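Local coordinates for FBP protein (Leishmania major, PDB 5OFU), which probably catalyses the magnesium-dependent hydrolysis of fructose 1,6-bisphosphate to fructose 6-phosphate and phosphate, and binds AMP, at residues A[113-118]-A[136-141]. Sequence-based numbering, arbitrary orientation.
Sequences YLIFFD and WGVWRL. With AMP (adenosine monophosphate), chain E.
L114 and W139, like F116 and G137, form the hydrogen-bonded pairs of an antiparallel beta hairpin (strands 113-121 and 132-140) in the eight-stranded mixed sheet of the FBPase N-terminal half. An angle of 158° between strand directions and four backbone bonds establish the register; W139 N to L114 O, at 2.8 Å, is nearly straight, with 175° at the hydrogen.

Packing is dense through the middle, on both faces. On one, F116 CD2 lies 3.7 Å from W139 CZ3, the ring planes 78° apart in an oblique pairing; the indole, whose NE1 bonds to K161 O, lies over G137, its CZ3 4.0 Å from G137 CA. On the other, V138 CG1, turned opposite the backbone N, reaches both Y113 CD1 at 3.6 Å and I115 CD1 at 3.9 Å, and helix 27-47 covers this face through L31.

The looser side is that of R140 and L141, both partly exposed, where the arginine extends beside AMP. R140 CG stays 4.0 Å from Y113 CE1, and NE is tied by a salt bridge to D112. Strand 113-121 carries both AMP-binding Y113 and, further along, the manganese ligand D118.

The Y113 hydroxyl is engaged by AMP twice: Y113 OH accepts from AMP O3' at 2.8 Å and donates, in the ring plane, to AMP O2P at 2.7 Å.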
ATOM      1  N   TYR A 113      14.564  -5.674 -31.099  1.00 50.91           N
ATOM      2  CA  TYR A 113      13.137  -5.861 -30.835  1.00 45.66           C
ATOM      3  C   TYR A 113      12.347  -4.611 -31.201  1.00 45.06           C
ATOM      4  O   TYR A 113      12.803  -3.492 -30.951  1.00 43.39           O
ATOM      5  CB  TYR A 113      12.889  -6.251 -29.378  1.00 42.20           C
ATOM      6  CG  TYR A 113      13.303  -7.668 -29.098  1.00 40.51           C
ATOM      7  CD1 TYR A 113      12.551  -8.725 -29.574  1.00 39.17           C
ATOM      8  CD2 TYR A 113      14.445  -7.958 -28.356  1.00 40.70           C
ATOM      9  CE1 TYR A 113      12.927 -10.036 -29.336  1.00 39.77           C
ATOM     10  CE2 TYR A 113      14.824  -9.274 -28.108  1.00 40.09           C
ATOM     11  CZ  TYR A 113      14.057 -10.314 -28.606  1.00 39.13           C
ATOM     12  OH  TYR A 113      14.406 -11.637 -28.405  1.00 38.39           O
ATOM     13  N   LEU A 114      11.194  -4.820 -31.844  1.00 43.88           N
ATOM     14  CA  LEU A 114      10.218  -3.763 -32.124  1.00 44.20           C
ATOM     15  C   LEU A 114       9.032  -4.001 -31.209  1.00 43.38           C
ATOM     16  O   LEU A 114       8.500  -5.112 -31.201  1.00 44.68           O
ATOM     17  CB  LEU A 114       9.737  -3.814 -33.578  1.00 44.84           C
ATOM     18  CG  LEU A 114      10.767  -3.732 -34.715  1.00 45.51           C
ATOM     19  CD1 LEU A 114      11.394  -5.084 -34.989  1.00 46.01           C
ATOM     20  CD2 LEU A 114      10.134  -3.194 -35.991  1.00 45.95           C
ATOM     21  N   ILE A 115       8.657  -2.996 -30.413  1.00 42.16           N
ATOM     22  CA  ILE A 115       7.489  -3.080 -29.509  1.00 43.41           C
ATOM     23  C   ILE A 115       6.412  -2.134 -30.013  1.00 42.38           C
ATOM     24  O   ILE A 115       6.678  -0.962 -30.272  1.00 41.86           O
ATOM     25  CB  ILE A 115       7.772  -2.655 -28.037  1.00 44.53           C
ATOM     26  CG1 ILE A 115       9.205  -2.946 -27.613  1.00 48.81           C
ATOM     27  CG2 ILE A 115       6.789  -3.327 -27.083  1.00 44.03           C
ATOM     28  CD1 ILE A 115       9.654  -4.377 -27.809  1.00 52.64           C
ATOM     29  N   PHE A 116       5.205  -2.646 -30.166  1.00 42.53           N
ATOM     30  CA  PHE A 116       4.061  -1.806 -30.482  1.00 43.23           C
ATOM     31  C   PHE A 116       3.068  -1.955 -29.351  1.00 42.40           C
ATOM     32  O   PHE A 116       2.749  -3.079 -28.952  1.00 43.55           O
ATOM     33  CB  PHE A 116       3.469  -2.180 -31.838  1.00 43.31           C
ATOM     34  CG  PHE A 116       4.398  -1.891 -32.970  1.00 43.37           C
ATOM     35  CD1 PHE A 116       4.457  -0.619 -33.529  1.00 44.39           C
ATOM     36  CD2 PHE A 116       5.252  -2.865 -33.443  1.00 42.18           C
ATOM     37  CE1 PHE A 116       5.338  -0.334 -34.563  1.00 45.34           C
ATOM     38  CE2 PHE A 116       6.138  -2.585 -34.471  1.00 43.54           C
ATOM     39  CZ  PHE A 116       6.182  -1.316 -35.031  1.00 43.42           C
ATOM     40  N   PHE A 117       2.611  -0.828 -28.815  1.00 39.53           N
ATOM     41  CA  PHE A 117       1.770  -0.859 -27.640  1.00 39.90           C
ATOM     42  C   PHE A 117       0.705   0.222 -27.633  1.00 40.31           C
ATOM     43  O   PHE A 117       0.860   1.277 -28.251  1.00 39.97           O
ATOM     44  CB  PHE A 117       2.635  -0.752 -26.374  1.00 39.82           C
ATOM     45  CG  PHE A 117       3.409   0.529 -26.270  1.00 38.39           C
ATOM     46  CD1 PHE A 117       4.609   0.680 -26.938  1.00 38.20           C
ATOM     47  CD2 PHE A 117       2.934   1.584 -25.510  1.00 38.13           C
ATOM     48  CE1 PHE A 117       5.324   1.861 -26.855  1.00 38.58           C
ATOM     49  CE2 PHE A 117       3.655   2.770 -25.410  1.00 39.08           C
ATOM     50  CZ  PHE A 117       4.853   2.908 -26.082  1.00 38.62           C
ATOM     51  N   ASP A 118      -0.378  -0.073 -26.925  1.00 41.12           N
ATOM     52  CA  ASP A 118      -1.364   0.916 -26.529  1.00 42.33           C
ATOM     53  C   ASP A 118      -1.249   0.993 -25.004  1.00 40.65           C
ATOM     54  O   ASP A 118      -1.610   0.038 -24.324  1.00 39.11           O
ATOM     55  CB  ASP A 118      -2.759   0.468 -26.965  1.00 44.38           C
ATOM     56  CG  ASP A 118      -3.839   1.494 -26.641  1.00 47.80           C
ATOM     57  OD1 ASP A 118      -3.516   2.513 -25.985  1.00 48.98           O
ATOM     58  OD2 ASP A 118      -5.015   1.265 -27.039  1.00 50.39           O
ATOM     59  N   TRP A 136       0.551  -4.846 -25.534  1.00 33.39           N
ATOM     60  CA  TRP A 136       1.785  -4.762 -26.292  1.00 33.42           C
ATOM     61  C   TRP A 136       2.008  -6.006 -27.156  1.00 32.98           C
ATOM     62  O   TRP A 136       1.583  -7.109 -26.815  1.00 31.62           O
ATOM     63  CB  TRP A 136       2.976  -4.523 -25.346  1.00 34.33           C
ATOM     64  CG  TRP A 136       3.174  -5.624 -24.367  1.00 34.09           C
ATOM     65  CD1 TRP A 136       3.930  -6.737 -24.536  1.00 34.08           C
ATOM     66  CD2 TRP A 136       2.563  -5.740 -23.081  1.00 33.83           C
ATOM     67  NE1 TRP A 136       3.849  -7.544 -23.424  1.00 34.23           N
ATOM     68  CE2 TRP A 136       3.009  -6.958 -22.516  1.00 34.08           C
ATOM     69  CE3 TRP A 136       1.709  -4.923 -22.340  1.00 34.03           C
ATOM     70  CZ2 TRP A 136       2.621  -7.387 -21.249  1.00 34.35           C
ATOM     71  CZ3 TRP A 136       1.316  -5.350 -21.066  1.00 35.14           C
ATOM     72  CH2 TRP A 136       1.776  -6.576 -20.538  1.00 35.21           C
ATOM     73  N   GLY A 137       2.689  -5.792 -28.278  1.00 33.78           N
ATOM     74  CA  GLY A 137       3.189  -6.866 -29.118  1.00 34.00           C
ATOM     75  C   GLY A 137       4.659  -6.657 -29.369  1.00 34.49           C
ATOM     76  O   GLY A 137       5.083  -5.520 -29.616  1.00 34.39           O
ATOM     77  N   VAL A 138       5.426  -7.747 -29.330  1.00 35.44           N
ATOM     78  CA  VAL A 138       6.877  -7.708 -29.555  1.00 36.56           C
ATOM     79  C   VAL A 138       7.256  -8.507 -30.802  1.00 38.05           C
ATOM     80  O   VAL A 138       6.915  -9.689 -30.913  1.00 37.25           O
ATOM     81  CB  VAL A 138       7.654  -8.281 -28.357  1.00 36.58           C
ATOM     82  CG1 VAL A 138       9.154  -8.140 -28.582  1.00 37.12           C
ATOM     83  CG2 VAL A 138       7.237  -7.586 -27.064  1.00 37.19           C
ATOM     84  N   TRP A 139       7.964  -7.847 -31.722  1.00 38.95           N
ATOM     85  CA  TRP A 139       8.509  -8.473 -32.920  1.00 41.11           C
ATOM     86  C   TRP A 139      10.029  -8.401 -32.899  1.00 40.92           C
ATOM     87  O   TRP A 139      10.614  -7.510 -32.285  1.00 42.70           O
ATOM     88  CB  TRP A 139       8.028  -7.748 -34.179  1.00 42.20           C
ATOM     89  CG  TRP A 139       6.653  -8.091 -34.649  1.00 42.29           C
ATOM     90  CD1 TRP A 139       6.317  -8.994 -35.630  1.00 43.12           C
ATOM     91  CD2 TRP A 139       5.428  -7.506 -34.209  1.00 41.48           C
ATOM     92  NE1 TRP A 139       4.957  -9.012 -35.812  1.00 42.37           N
ATOM     93  CE2 TRP A 139       4.387  -8.104 -34.955  1.00 41.34           C
ATOM     94  CE3 TRP A 139       5.107  -6.550 -33.249  1.00 39.92           C
ATOM     95  CZ2 TRP A 139       3.063  -7.775 -34.765  1.00 39.57           C
ATOM     96  CZ3 TRP A 139       3.781  -6.220 -33.067  1.00 40.29           C
ATOM     97  CH2 TRP A 139       2.774  -6.832 -33.823  1.00 39.72           C
ATOM     98  N   ARG A 140      10.652  -9.330 -33.603  1.00 42.44           N
ATOM     99  CA  ARG A 140      12.099  -9.316 -33.818  1.00 45.51           C
ATOM    100  C   ARG A 140      12.408  -8.874 -35.252  1.00 45.70           C
ATOM    101  O   ARG A 140      11.674  -9.210 -36.186  1.00 43.99           O
ATOM    102  CB  ARG A 140      12.668 -10.712 -33.537  1.00 47.05           C
ATOM    103  CG  ARG A 140      14.099 -10.690 -33.060  1.00 49.61           C
ATOM    104  CD  ARG A 140      14.545 -12.045 -32.549  1.00 51.48           C
ATOM    105  NE  ARG A 140      15.978 -12.017 -32.285  1.00 53.75           N
ATOM    106  CZ  ARG A 140      16.688 -13.048 -31.844  1.00 58.24           C
ATOM    107  NH1 ARG A 140      16.117 -14.237 -31.617  1.00 58.15           N
ATOM    108  NH2 ARG A 140      17.993 -12.894 -31.635  1.00 61.92           N
ATOM    109  N   LEU A 141      13.487  -8.120 -35.424  1.00 48.32           N
ATOM    110  CA  LEU A 141      13.966  -7.762 -36.764  1.00 52.92           C
ATOM    111  C   LEU A 141      14.173  -9.006 -37.638  1.00 56.94           C
ATOM    112  O   LEU A 141      14.805  -9.970 -37.181  1.00 60.08           O
ATOM    113  CB  LEU A 141      15.302  -7.026 -36.685  1.00 54.74           C
ATOM    114  CG  LEU A 141      15.267  -5.522 -36.438  1.00 57.45           C
ATOM    115  CD1 LEU A 141      16.618  -4.926 -36.017  1.00 58.45           C
ATOM    116  CD2 LEU A 141      14.735  -4.852 -37.683  1.00 58.89           C
TER
HETATM  117  P   AMP E 401      17.276 -12.930 -26.584  1.00 33.62           P
HETATM  118  O1P AMP E 401      17.161 -12.644 -25.111  1.00 38.84           O
HETATM  119  O2P AMP E 401      16.915 -11.774 -27.482  1.00 30.20           O
HETATM  120  O3P AMP E 401      18.560 -13.608 -27.004  1.00 44.88           O
HETATM  121  O5' AMP E 401      16.183 -14.084 -26.780  1.00 31.47           O
HETATM  122  C5' AMP E 401      15.884 -14.603 -28.071  1.00 31.61           C
HETATM  123  C4' AMP E 401      14.570 -15.375 -28.069  1.00 30.52           C
HETATM  124  O4' AMP E 401      14.570 -16.408 -27.081  1.00 30.90           O
HETATM  125  C3' AMP E 401      13.359 -14.511 -27.768  1.00 32.14           C
HETATM  126  O3' AMP E 401      12.831 -13.879 -28.928  1.00 35.56           O
HETATM  127  C2' AMP E 401      12.389 -15.488 -27.156  1.00 35.99           C
HETATM  128  O2' AMP E 401      11.607 -16.162 -28.143  1.00 35.97           O
HETATM  129  C1' AMP E 401      13.300 -16.461 -26.420  1.00 37.14           C
HETATM  130  N9  AMP E 401      13.392 -15.990 -25.010  1.00 43.56           N
HETATM  131  C8  AMP E 401      14.408 -15.299 -24.446  1.00 45.91           C
HETATM  132  N7  AMP E 401      14.149 -15.026 -23.149  1.00 49.39           N
HETATM  133  C5  AMP E 401      12.950 -15.538 -22.869  1.00 47.67           C
HETATM  134  C6  AMP E 401      12.089 -15.582 -21.680  1.00 45.69           C
HETATM  135  N6  AMP E 401      12.506 -15.017 -20.536  1.00 44.68           N
HETATM  136  N1  AMP E 401      10.898 -16.208 -21.786  1.00 48.64           N
HETATM  137  C2  AMP E 401      10.485 -16.780 -22.940  1.00 49.96           C
HETATM  138  N3  AMP E 401      11.223 -16.764 -24.069  1.00 47.76           N
HETATM  139  C4  AMP E 401      12.441 -16.164 -24.093  1.00 44.55           C